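Local coordinates for putative type VI secretion protein (Escherichia coli, PDB 3U66) that probably works as an inner-membrane-anchored component of the bacterial type VI secretion machinery, its cytoplasmic domain being a bundle of helices, at residues E10-Y14 with T126-R130; C40-K44 with A95-G99; W108-R112 with E146-I152; Q114-P120 with A154-R158. All blocks are in the same frame, centred on the assembly; numbering follows the deposited sequence.

Interaction 1 (E10-Y14 with T126-R130); sequences EQIFY and TCLCR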
loop_
_atom_site.group_PDB
_atom_site.type_symbol
_atom_site.label_atom_id
_atom_site.label_comp_id
_atom_site.label_asym_id
_atom_site.label_seq_id
_atom_site.Cartn_x
_atom_site.Cartn_y
_atom_site.Cartn_z
ATOM N N GLU A 10 -5.452 -5.955 11.182
ATOM C CA GLU A 10 -6.480 -5.379 10.307
ATOM C C GLU A 10 -7.291 -4.321 11.066
ATOM O O GLU A 10 -7.563 -3.251 10.518
ATOM C CB GLU A 10 -7.389 -6.467 9.710
ATOM C CG GLU A 10 -6.743 -7.250 8.580
ATOM C CD GLU A 10 -7.724 -8.021 7.719
ATOM O OE1 GLU A 10 -8.148 -7.488 6.670
ATOM O OE2 GLU A 10 -8.068 -9.164 8.092
ATOM N N GLN A 11 -7.605 -4.605 12.347
ATOM C CA GLN A 11 -8.300 -3.742 13.308
ATOM C C GLN A 11 -7.587 -2.377 13.430
ATOM O O GLN A 11 -8.260 -1.351 13.547
ATOM C CB GLN A 11 -8.254 -4.413 14.690
ATOM C CG GLN A 11 -9.555 -4.948 15.252
ATOM C CD GLN A 11 -9.402 -5.392 16.707
ATOM O OE1 GLN A 11 -8.414 -5.087 17.409
ATOM N NE2 GLN A 11 -10.398 -6.115 17.205
ATOM N N ILE A 12 -6.227 -2.389 13.472
ATOM C CA ILE A 12 -5.361 -1.205 13.594
ATOM C C ILE A 12 -5.428 -0.342 12.314
ATOM O O ILE A 12 -5.463 0.887 12.406
ATOM C CB ILE A 12 -3.867 -1.594 13.880
ATOM C CG1 ILE A 12 -3.653 -2.762 14.868
ATOM C CG2 ILE A 12 -3.011 -0.397 14.229
ATOM C CD1 ILE A 12 -3.975 -2.550 16.352
ATOM N N PHE A 13 -5.385 -0.983 11.130
ATOM C CA PHE A 13 -5.355 -0.279 9.855
ATOM C C PHE A 13 -6.702 0.039 9.227
ATOM O O PHE A 13 -6.733 0.853 8.307
ATOM C CB PHE A 13 -4.430 -0.994 8.856
ATOM C CG PHE A 13 -2.951 -0.925 9.160
ATOM C CD1 PHE A 13 -2.242 0.261 8.991
ATOM C CD2 PHE A 13 -2.257 -2.056 9.578
ATOM C CE1 PHE A 13 -0.874 0.319 9.266
ATOM C CE2 PHE A 13 -0.892 -1.996 9.861
ATOM C CZ PHE A 13 -0.210 -0.808 9.709
ATOM N N TYR A 14 -7.812 -0.572 9.718
ATOM C CA TYR A 14 -9.170 -0.336 9.190
ATOM C C TYR A 14 -9.558 1.149 9.054
ATOM O O TYR A 14 -9.953 1.533 7.954
ATOM C CB TYR A 14 -10.255 -1.130 9.952
ATOM C CG TYR A 14 -10.523 -2.521 9.433
ATOM C CD1 TYR A 14 -10.785 -2.754 8.086
ATOM C CD2 TYR A 14 -10.635 -3.604 10.307
ATOM C CE1 TYR A 14 -11.047 -4.032 7.604
ATOM C CE2 TYR A 14 -10.896 -4.889 9.841
ATOM C CZ TYR A 14 -11.102 -5.097 8.488
ATOM O OH TYR A 14 -11.371 -6.356 8.021
ATOM N N THR A 126 -1.060 -10.099 4.856
ATOM C CA THR A 126 -2.442 -9.620 4.817
ATOM C C THR A 126 -2.442 -8.144 4.434
ATOM O O THR A 126 -3.140 -7.757 3.494
ATOM C CB THR A 126 -3.158 -9.920 6.147
ATOM O OG1 THR A 126 -3.149 -11.333 6.370
ATOM C CG2 THR A 126 -4.592 -9.384 6.187
ATOM N N CYS A 127 -1.619 -7.340 5.129
ATOM C CA CYS A 127 -1.487 -5.905 4.899
ATOM C C CYS A 127 -1.004 -5.573 3.495
ATOM O O CYS A 127 -1.515 -4.630 2.893
ATOM C CB CYS A 127 -0.609 -5.275 5.969
ATOM S SG CYS A 127 -1.384 -5.230 7.602
ATOM N N LEU A 128 -0.065 -6.378 2.957
ATOM C CA LEU A 128 0.466 -6.226 1.603
ATOM C C LEU A 128 -0.608 -6.543 0.544
ATOM O O LEU A 128 -0.609 -5.944 -0.539
ATOM C CB LEU A 128 1.729 -7.087 1.403
ATOM C CG LEU A 128 2.973 -6.688 2.212
ATOM C CD1 LEU A 128 4.054 -7.720 2.077
ATOM C CD2 LEU A 128 3.508 -5.316 1.807
ATOM N N CYS A 129 -1.535 -7.467 0.876
ATOM C CA CYS A 129 -2.657 -7.826 0.010
ATOM C C CYS A 129 -3.682 -6.706 0.045
ATOM O O CYS A 129 -4.213 -6.315 -0.997
ATOM C CB CYS A 129 -3.274 -9.159 0.431
ATOM S SG CYS A 129 -2.288 -10.603 -0.029
ATOM N N ARG A 130 -3.943 -6.181 1.248
ATOM C CA ARG A 130 -4.879 -5.080 1.466
ATOM C C ARG A 130 -4.387 -3.823 0.753
ATOM O O ARG A 130 -5.204 -3.123 0.146
ATOM C CB ARG A 130 -5.090 -4.835 2.971
ATOM C CG ARG A 130 -6.545 -4.638 3.392
ATOM C CD ARG A 130 -7.373 -5.890 3.207
ATOM N NE ARG A 130 -8.336 -6.111 4.284
ATOM C CZ ARG A 130 -9.655 -6.148 4.126
ATOM N NH1 ARG A 130 -10.191 -5.965 2.923
ATOM N NH2 ARG A 130 -10.449 -6.359 5.163
#

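Interaction 2 (C40-K44 with A95-G99); sequences CQLVK and AHFFG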
loop_
_atom_site.group_PDB
_atom_site.type_symbol
_atom_site.label_atom_id
_atom_site.label_comp_id
_atom_site.label_asym_id
_atom_site.label_seq_id
_atom_site.Cartn_x
_atom_site.Cartn_y
_atom_site.Cartn_z
ATOM N N CYS A 40 -0.891 11.613 9.472
ATOM C CA CYS A 40 0.239 11.507 10.396
ATOM C C CYS A 40 -0.164 10.850 11.721
ATOM O O CYS A 40 0.494 9.900 12.156
ATOM C CB CYS A 40 0.857 12.880 10.628
ATOM S SG CYS A 40 2.032 13.398 9.352
ATOM N N GLN A 41 -1.264 11.346 12.342
ATOM C CA GLN A 41 -1.800 10.853 13.615
ATOM C C GLN A 41 -2.238 9.396 13.520
ATOM O O GLN A 41 -2.038 8.631 14.464
ATOM C CB GLN A 41 -2.958 11.736 14.134
ATOM C CG GLN A 41 -2.606 13.206 14.412
ATOM C CD GLN A 41 -1.276 13.424 15.104
ATOM O OE1 GLN A 41 -1.047 12.994 16.244
ATOM N NE2 GLN A 41 -0.366 14.107 14.422
ATOM N N LEU A 42 -2.804 9.016 12.367
ATOM C CA LEU A 42 -3.245 7.659 12.072
ATOM C C LEU A 42 -2.054 6.675 11.995
ATOM O O LEU A 42 -2.115 5.577 12.564
ATOM C CB LEU A 42 -4.048 7.668 10.772
ATOM C CG LEU A 42 -5.440 7.058 10.897
ATOM C CD1 LEU A 42 -6.375 7.716 9.923
ATOM C CD2 LEU A 42 -5.426 5.481 10.623
ATOM N N VAL A 43 -0.959 7.101 11.328
ATOM C CA VAL A 43 0.284 6.337 11.191
ATOM C C VAL A 43 0.912 6.160 12.583
ATOM O O VAL A 43 1.295 5.047 12.933
ATOM C CB VAL A 43 1.251 7.006 10.175
ATOM C CG1 VAL A 43 2.610 6.314 10.139
ATOM C CG2 VAL A 43 0.642 7.049 8.776
ATOM N N LYS A 44 0.969 7.249 13.386
ATOM C CA LYS A 44 1.519 7.235 14.746
ATOM C C LYS A 44 0.689 6.341 15.678
ATOM O O LYS A 44 1.261 5.628 16.500
ATOM C CB LYS A 44 1.636 8.661 15.310
ATOM C CG LYS A 44 2.725 9.518 14.659
ATOM C CD LYS A 44 3.303 10.554 15.623
ATOM C CE LYS A 44 2.474 11.807 15.759
ATOM N NZ LYS A 44 2.895 12.600 16.943
ATOM N N ALA A 95 8.577 9.979 3.140
ATOM C CA ALA A 95 9.749 10.822 3.371
ATOM C C ALA A 95 9.780 11.266 4.819
ATOM O O ALA A 95 10.856 11.291 5.417
ATOM C CB ALA A 95 9.723 12.026 2.440
ATOM N N HIS A 96 8.598 11.580 5.390
ATOM C CA HIS A 96 8.428 12.038 6.766
ATOM C C HIS A 96 8.726 10.946 7.788
ATOM O O HIS A 96 9.465 11.187 8.740
ATOM C CB HIS A 96 7.025 12.640 6.971
ATOM C CG HIS A 96 6.751 13.093 8.377
ATOM N ND1 HIS A 96 7.412 14.179 8.938
ATOM C CD2 HIS A 96 5.895 12.585 9.294
ATOM C CE1 HIS A 96 6.951 14.275 10.175
ATOM N NE2 HIS A 96 6.033 13.341 10.433
ATOM N N PHE A 97 8.173 9.746 7.580
ATOM C CA PHE A 97 8.331 8.604 8.480
ATOM C C PHE A 97 9.457 7.627 8.125
ATOM O O PHE A 97 9.955 6.952 9.034
ATOM C CB PHE A 97 7.002 7.851 8.615
ATOM C CG PHE A 97 5.944 8.558 9.421
ATOM C CD1 PHE A 97 5.989 8.558 10.812
ATOM C CD2 PHE A 97 4.869 9.176 8.795
ATOM C CE1 PHE A 97 4.994 9.188 11.559
ATOM C CE2 PHE A 97 3.871 9.806 9.545
ATOM C CZ PHE A 97 3.939 9.804 10.923
ATOM N N PHE A 98 9.856 7.532 6.832
ATOM C CA PHE A 98 10.870 6.553 6.407
ATOM C C PHE A 98 12.121 7.066 5.700
ATOM O O PHE A 98 13.095 6.323 5.563
ATOM C CB PHE A 98 10.232 5.357 5.661
ATOM C CG PHE A 98 9.234 4.582 6.496
ATOM C CD1 PHE A 98 9.660 3.635 7.421
ATOM C CD2 PHE A 98 7.870 4.817 6.370
ATOM C CE1 PHE A 98 8.737 2.927 8.200
ATOM C CE2 PHE A 98 6.947 4.108 7.147
ATOM C CZ PHE A 98 7.387 3.162 8.053
ATOM N N GLY A 99 12.090 8.314 5.263
ATOM C CA GLY A 99 13.227 8.930 4.593
ATOM C C GLY A 99 13.466 8.446 3.177
ATOM O O GLY A 99 14.618 8.272 2.771
#

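Interaction 3 (W108-R112 with E146-I152); sequences WERIR and ERREDVI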
loop_
_atom_site.group_PDB
_atom_site.type_symbol
_atom_site.label_atom_id
_atom_site.label_comp_id
_atom_site.label_asym_id
_atom_site.label_seq_id
_atom_site.Cartn_x
_atom_site.Cartn_y
_atom_site.Cartn_z
ATOM N N TRP A 108 7.488 -2.899 -3.913
ATOM C CA TRP A 108 7.430 -4.077 -4.778
ATOM C C TRP A 108 8.637 -4.968 -4.511
ATOM O O TRP A 108 8.497 -6.183 -4.464
ATOM C CB TRP A 108 7.369 -3.674 -6.263
ATOM C CG TRP A 108 5.983 -3.348 -6.714
ATOM C CD1 TRP A 108 5.498 -2.118 -7.047
ATOM C CD2 TRP A 108 4.860 -4.240 -6.757
ATOM N NE1 TRP A 108 4.157 -2.197 -7.339
ATOM C CE2 TRP A 108 3.739 -3.490 -7.160
ATOM C CE3 TRP A 108 4.698 -5.609 -6.488
ATOM C CZ2 TRP A 108 2.467 -4.053 -7.293
ATOM C CZ3 TRP A 108 3.444 -6.174 -6.659
ATOM C CH2 TRP A 108 2.350 -5.403 -7.068
ATOM N N GLU A 109 9.811 -4.347 -4.308
ATOM C CA GLU A 109 11.089 -4.989 -3.989
ATOM C C GLU A 109 10.934 -5.681 -2.616
ATOM O O GLU A 109 11.388 -6.815 -2.441
ATOM C CB GLU A 109 12.184 -3.904 -3.931
ATOM C CG GLU A 109 13.609 -4.390 -4.119
ATOM C CD GLU A 109 14.678 -3.309 -4.083
ATOM O OE1 GLU A 109 14.341 -2.129 -3.824
ATOM O OE2 GLU A 109 15.862 -3.649 -4.313
ATOM N N ARG A 110 10.221 -5.014 -1.689
ATOM C CA ARG A 110 9.931 -5.459 -0.336
ATOM C C ARG A 110 8.928 -6.611 -0.304
ATOM O O ARG A 110 9.043 -7.473 0.557
ATOM C CB ARG A 110 9.443 -4.268 0.503
ATOM C CG ARG A 110 9.211 -4.555 1.971
ATOM C CD ARG A 110 10.397 -4.269 2.875
ATOM N NE ARG A 110 10.813 -2.863 2.812
ATOM C CZ ARG A 110 10.607 -1.942 3.755
ATOM N NH1 ARG A 110 9.987 -2.270 4.877
ATOM N NH2 ARG A 110 11.029 -0.706 3.584
ATOM N N ILE A 111 7.946 -6.634 -1.217
ATOM C CA ILE A 111 6.958 -7.724 -1.326
ATOM C C ILE A 111 7.647 -9.025 -1.775
ATOM O O ILE A 111 7.384 -10.090 -1.212
ATOM C CB ILE A 111 5.727 -7.340 -2.218
ATOM C CG1 ILE A 111 4.845 -6.264 -1.528
ATOM C CG2 ILE A 111 4.862 -8.582 -2.584
ATOM C CD1 ILE A 111 3.941 -5.448 -2.452
ATOM N N ARG A 112 8.574 -8.906 -2.743
ATOM C CA ARG A 112 9.349 -10.015 -3.304
ATOM C C ARG A 112 10.270 -10.675 -2.288
ATOM O O ARG A 112 10.336 -11.904 -2.261
ATOM C CB ARG A 112 10.132 -9.580 -4.548
ATOM C CG ARG A 112 9.245 -9.053 -5.674
ATOM C CD ARG A 112 9.623 -9.574 -7.045
ATOM N NE ARG A 112 11.067 -9.613 -7.272
ATOM C CZ ARG A 112 11.783 -8.596 -7.738
ATOM N NH1 ARG A 112 11.197 -7.437 -8.022
ATOM N NH2 ARG A 112 13.088 -8.728 -7.918
ATOM N N GLU A 146 10.392 -11.777 -14.301
ATOM C CA GLU A 146 9.285 -11.594 -13.357
ATOM C C GLU A 146 8.473 -10.327 -13.637
ATOM O O GLU A 146 9.044 -9.249 -13.832
ATOM C CB GLU A 146 9.819 -11.592 -11.916
ATOM C CG GLU A 146 8.787 -11.876 -10.840
ATOM C CD GLU A 146 9.365 -12.282 -9.497
ATOM O OE1 GLU A 146 10.542 -11.955 -9.211
ATOM O OE2 GLU A 146 8.631 -12.941 -8.724
ATOM N N ARG A 147 7.133 -10.471 -13.625
ATOM C CA ARG A 147 6.186 -9.376 -13.833
ATOM C C ARG A 147 5.267 -9.231 -12.614
ATOM O O ARG A 147 5.231 -10.133 -11.773
ATOM C CB ARG A 147 5.366 -9.590 -15.118
ATOM N N ARG A 148 4.536 -8.098 -12.518
ATOM C CA ARG A 148 3.579 -7.804 -11.445
ATOM C C ARG A 148 2.579 -8.941 -11.297
ATOM O O ARG A 148 2.447 -9.497 -10.204
ATOM C CB ARG A 148 2.796 -6.523 -11.752
ATOM C CG ARG A 148 3.528 -5.251 -11.422
ATOM C CD ARG A 148 2.629 -4.196 -10.803
ATOM N NE ARG A 148 1.778 -3.518 -11.781
ATOM C CZ ARG A 148 0.492 -3.794 -11.998
ATOM N NH1 ARG A 148 -0.109 -4.753 -11.300
ATOM N NH2 ARG A 148 -0.197 -3.120 -12.905
ATOM N N GLU A 149 1.902 -9.300 -12.419
ATOM C CA GLU A 149 0.902 -10.366 -12.544
ATOM C C GLU A 149 1.322 -11.632 -11.784
ATOM O O GLU A 149 0.512 -12.222 -11.065
ATOM C CB GLU A 149 0.670 -10.681 -14.029
ATOM N N ASP A 150 2.615 -11.992 -11.889
ATOM C CA ASP A 150 3.213 -13.160 -11.249
ATOM C C ASP A 150 3.446 -12.961 -9.743
ATOM O O ASP A 150 3.189 -13.880 -8.964
ATOM C CB ASP A 150 4.500 -13.564 -11.990
ATOM C CG ASP A 150 4.324 -13.808 -13.487
ATOM O OD1 ASP A 150 3.175 -14.085 -13.921
ATOM O OD2 ASP A 150 5.335 -13.736 -14.222
ATOM N N VAL A 151 3.912 -11.762 -9.335
ATOM C CA VAL A 151 4.151 -11.381 -7.935
ATOM C C VAL A 151 2.810 -11.322 -7.176
ATOM O O VAL A 151 2.725 -11.826 -6.051
ATOM C CB VAL A 151 4.944 -10.053 -7.830
ATOM C CG1 VAL A 151 5.057 -9.574 -6.385
ATOM C CG2 VAL A 151 6.324 -10.193 -8.455
ATOM N N ILE A 152 1.766 -10.744 -7.807
ATOM C CA ILE A 152 0.410 -10.671 -7.243
ATOM C C ILE A 152 -0.133 -12.094 -6.987
ATOM O O ILE A 152 -0.521 -12.388 -5.856
ATOM C CB ILE A 152 -0.540 -9.806 -8.121
ATOM C CG1 ILE A 152 -0.129 -8.317 -8.071
ATOM C CG2 ILE A 152 -2.014 -9.988 -7.727
ATOM C CD1 ILE A 152 -0.776 -7.386 -9.129
#

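Interaction 4 (Q114-P120 with A154-R158); sequences QLKLPAP and ALTAR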
loop_
_atom_site.group_PDB
_atom_site.type_symbol
_atom_site.label_atom_id
_atom_site.label_comp_id
_atom_site.label_asym_id
_atom_site.label_seq_id
_atom_site.Cartn_x
_atom_site.Cartn_y
_atom_site.Cartn_z
ATOM N N GLN A 114 9.779 -10.775 0.875
ATOM C CA GLN A 114 8.871 -11.399 1.839
ATOM C C GLN A 114 8.452 -12.759 1.280
ATOM O O GLN A 114 8.302 -13.713 2.044
ATOM C CB GLN A 114 7.639 -10.515 2.104
ATOM C CG GLN A 114 7.886 -9.367 3.078
ATOM C CD GLN A 114 8.166 -9.820 4.495
ATOM O OE1 GLN A 114 7.402 -10.563 5.118
ATOM N NE2 GLN A 114 9.278 -9.373 5.041
ATOM N N LEU A 115 8.298 -12.852 -0.057
ATOM C CA LEU A 115 7.940 -14.090 -0.758
ATOM C C LEU A 115 9.088 -15.103 -0.788
ATOM O O LEU A 115 8.834 -16.305 -0.909
ATOM C CB LEU A 115 7.417 -13.810 -2.181
ATOM C CG LEU A 115 6.034 -13.149 -2.296
ATOM C CD1 LEU A 115 5.679 -12.904 -3.727
ATOM C CD2 LEU A 115 4.942 -13.985 -1.639
ATOM N N LYS A 116 10.348 -14.624 -0.660
ATOM C CA LYS A 116 11.545 -15.467 -0.615
ATOM C C LYS A 116 11.676 -16.188 0.751
ATOM O O LYS A 116 12.495 -17.105 0.886
ATOM C CB LYS A 116 12.812 -14.641 -0.928
ATOM C CG LYS A 116 12.982 -14.304 -2.404
ATOM C CD LYS A 116 14.295 -13.575 -2.652
ATOM C CE LYS A 116 14.544 -13.309 -4.117
ATOM N NZ LYS A 116 13.745 -12.160 -4.617
ATOM N N LEU A 117 10.888 -15.768 1.761
ATOM C CA LEU A 117 10.909 -16.341 3.112
ATOM C C LEU A 117 10.031 -17.591 3.213
ATOM O O LEU A 117 8.920 -17.579 2.690
ATOM C CB LEU A 117 10.449 -15.312 4.164
ATOM C CG LEU A 117 11.208 -13.987 4.268
ATOM C CD1 LEU A 117 10.436 -12.994 5.107
ATOM C CD2 LEU A 117 12.604 -14.179 4.831
ATOM N N PRO A 118 10.475 -18.660 3.914
ATOM C CA PRO A 118 9.626 -19.867 4.028
ATOM C C PRO A 118 8.298 -19.664 4.778
ATOM O O PRO A 118 7.253 -20.126 4.305
ATOM C CB PRO A 118 10.533 -20.877 4.734
ATOM C CG PRO A 118 11.564 -20.076 5.404
ATOM C CD PRO A 118 11.780 -18.856 4.581
ATOM N N ALA A 119 8.332 -18.947 5.923
ATOM C CA ALA A 119 7.141 -18.671 6.743
ATOM C C ALA A 119 7.010 -17.174 7.098
ATOM O O ALA A 119 7.185 -16.813 8.265
ATOM C CB ALA A 119 7.144 -19.537 8.003
ATOM N N PRO A 120 6.693 -16.281 6.120
ATOM C CA PRO A 120 6.541 -14.856 6.461
ATOM C C PRO A 120 5.336 -14.619 7.375
ATOM O O PRO A 120 4.366 -15.390 7.311
ATOM C CB PRO A 120 6.362 -14.178 5.095
ATOM C CG PRO A 120 5.851 -15.225 4.203
ATOM C CD PRO A 120 6.432 -16.520 4.681
ATOM N N ALA A 154 1.491 -15.004 -6.706
ATOM C CA ALA A 154 2.327 -15.667 -5.707
ATOM C C ALA A 154 2.003 -15.226 -4.289
ATOM O O ALA A 154 1.955 -16.068 -3.393
ATOM C CB ALA A 154 3.794 -15.417 -6.012
ATOM N N LEU A 155 1.774 -13.910 -4.094
ATOM C CA LEU A 155 1.429 -13.298 -2.809
ATOM C C LEU A 155 0.029 -13.723 -2.409
ATOM O O LEU A 155 -0.208 -14.061 -1.253
ATOM C CB LEU A 155 1.545 -11.763 -2.911
ATOM C CG LEU A 155 1.016 -10.910 -1.750
ATOM C CD1 LEU A 155 1.929 -10.970 -0.533
ATOM C CD2 LEU A 155 0.836 -9.483 -2.190
ATOM N N THR A 156 -0.875 -13.735 -3.382
ATOM C CA THR A 156 -2.274 -14.144 -3.273
ATOM C C THR A 156 -2.383 -15.608 -2.820
ATOM O O THR A 156 -3.202 -15.911 -1.950
ATOM C CB THR A 156 -2.982 -13.785 -4.605
ATOM O OG1 THR A 156 -3.735 -12.584 -4.446
ATOM C CG2 THR A 156 -3.817 -14.903 -5.196
ATOM N N ALA A 157 -1.520 -16.488 -3.384
ATOM C CA ALA A 157 -1.482 -17.931 -3.129
ATOM C C ALA A 157 -1.086 -18.296 -1.695
ATOM O O ALA A 157 -1.470 -19.365 -1.207
ATOM C CB ALA A 157 -0.550 -18.611 -4.125
ATOM N N ARG A 158 -0.323 -17.414 -1.027
ATOM C CA ARG A 158 0.161 -17.657 0.324
ATOM C C ARG A 158 -0.716 -17.145 1.456
ATOM O O ARG A 158 -0.406 -17.394 2.626
ATOM C CB ARG A 158 1.623 -17.244 0.465
ATOM C CG ARG A 158 2.529 -18.453 0.413
ATOM C CD ARG A 158 3.816 -18.160 -0.296
ATOM N NE ARG A 158 4.864 -17.753 0.631
ATOM C CZ ARG A 158 6.059 -17.324 0.244
ATOM N NH1 ARG A 158 6.350 -17.228 -1.046
ATOM N NH2 ARG A 158 6.965 -16.971 1.144
#

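Interaction 1 (E10-Y14 with T126-R130)
Glu10 and Arg130 form a salt bridge between helix 7-24 and helix 122-133, and a single carboxylate oxygen does the accepting. Arg130 NE gives its hydrogen to Glu10 OE1 at 2.8 Å, nearly along the C-O bond, with an N-H...O angle of 139°. A second, weak bond runs from Arg130 NH2 to Glu10 OE1 at 3.0 Å. Arg130 NH2 also gives a weak bond to Tyr14 OH, in the guanidinium plane, at 3.0 Å. The remaining nitrogen, NH1, is bonded to Gln133 OE1, so each guanidinium nitrogen has an acceptor. The Glu10 chain, extended beyond CG (chi2 -163°), carries the carboxylate across to the arginine. In the helical bundle the local segments lie at 32°, their axes 11.4 Å apart, with the polar pair bridging the partly exposed side of the gap. An alanine in place of Glu10 would probably leave Arg130 NE without its acceptor and the guanidinium freer to swing. Thr126 turns its methyl CG2 to Glu10 CD, 3.7 Å away, while its OG1 is bonded to Val122 O. Deeper in, Cys127 SG makes an oblique sulfur-aromatic contact 4.7 Å from the Phe13 centroid; Phe67 and Met63 of helix 57-76 adjoin that ring.

Interaction 2 (C40-K44 with A95-G99)
The Phe97 ring is held between Val43 on one face and His96 on the other. Val43 CG1 stands over the middle of the ring, 3.7 Å from the Phe97 centroid and only 8° off the normal, a well-centred CH-pi contact. His96, the preceding residue in the chain, brings its CD2 over the opposite face, displaced toward the rim, with Phe97 CE2 lying in the plane of the imidazole; the histidine thus presents an edge to the phenyl. At the edge of the Phe97 ring comes the aliphatic part of Lys44, whose CG is 3.9 Å from Phe97 CE1. Cys40 SG fits beside both rings in oblique sulfur-aromatic contacts: it is 3.9 Å from His96 CD2 and 4.0 Å from Phe97 CE2. The main chain joins in as well, Cys40 O lying 3.7 Å from Phe97 CZ. Val43 places CG1 anti to its own backbone N (chi1 174°), which aims this methyl at the phenyl. No hydrogen bond crosses between the segments; sulfur, methyl and ring contacts carry the join. The contact sets the short helix 93-98 against the long helix 32-52, where Tyr36 and Arg47 also touch His96 and Phe97 respectively, while Leu64 and Cys68 of helix 57-76 pack against both Val43 and Phe98.

Interaction 3 (W108-R112 with E146-I152)
Trp108 swings its indole toward helix 148-157 with CG anti to the carbonyl carbon (chi1 -83°), and Val151 meets it with CG1 set anti to the backbone N (chi1 174°). Val151 CG1 touches the rim of the indole, 3.8 Å from Trp108 CZ3, and also lies 3.9 Å from Ile111 CG2, so it fills the angle between the two side chains. Farther along the same rim Ile152 CG1 comes 4.0 Å from Trp108 CH2. Arg148, its chain bent twice, lays its aliphatic part over one face of the indole, with CD 3.5 Å from Trp108 CZ2; Ile111 CD1 sits at the opposite face. Trp108 NE1 is bonded to Thr137 O, which fixes the turn of the ring, and Phe136 and Tyr140 add aromatic contacts. An alanine at this position would probably open a gap between the helices, leaving Val151 and Ile152 without the rim they pack on and Thr137 O without its donor. The short helical segments cross at 46° with axes 11.2 Å apart, in the C-terminal half of the helical fold. Val151 also uses CG2, 3.6 Å from Arg112 CD. Past it Arg112 NE and Glu146 OE1 pair at 3.1 Å as opposite charges, the oxygen standing well out of the guanidinium plane with no N-H aimed at it. The join therefore probably owes most of its definition to apolar fit round the indole, with charge attraction adding a less directional hold at its margin.

Interaction 4 (Q114-P120 with A154-R158)
Arg158 and Leu115, the two residues with most surface buried by this contact, join the ends of two bundle helices: the guanidinium grips a main-chain carbonyl near the C-terminal end of helix 103-115, ahead of the loop leading to helix 122-133. Both terminal nitrogens of Arg158 converge on that one oxygen. Arg158 NH1 bonds to Leu115 O at 2.7 Å, in the carbonyl plane and on a lone pair, with an N-H...O angle of 149°. Arg158 NH2 reaches Leu115 O at 2.9 Å, but from above the carbonyl plane by 50°. The oxygen itself lies in the guanidinium plane, so the two-nitrogen grip is flat on the arginine side and uneven on the carbonyl side. Since carbonyls near the C-terminal end of a helix are expected to carry partial negative charge, the cationic group is probably well placed there. The side chain of Leu115 packs both on helix 148-157 and on the arginine. Leu115 CD1 meets Ala154 CB at 3.9 Å, and Leu115 CD2 reaches Leu155 CA at 3.8 Å while also lying over a face of the guanidinium. Leu155, third in buried area, continues inward to Leu125 and Cys129 of helix 122-133, tying this surface contact to the interior. Bends at chi2 and chi3 bring the Arg158 head round to the loop, where Pro120 meets its edge in plane, CD 3.6 Å from Arg158 NH2.

Interactions 3 and 4 are successive stretches of one helix pair, 103-115 with 148-157; their centres are 11 Å apart and they touch through Ile111 CG2 and Leu155 CD2. Helix 122-133, between these two in the chain, carries half of interaction 1 and meets both: Leu128 packs on Ile111, and Cys129 on Leu155. The other half of interaction 1, on helix 7-24, ties in the chain's start. Along the chain interactions 1, 3 and 4 cross one another; interaction 2 (helices 32-52 and 93-98) is nested inside interaction 1 and closes before 3 or 4 opens. Its centre lies about 17 Å from that of interaction 1 and 25 Å from that of interaction 3. Early and late helices thus form one all-helical domain.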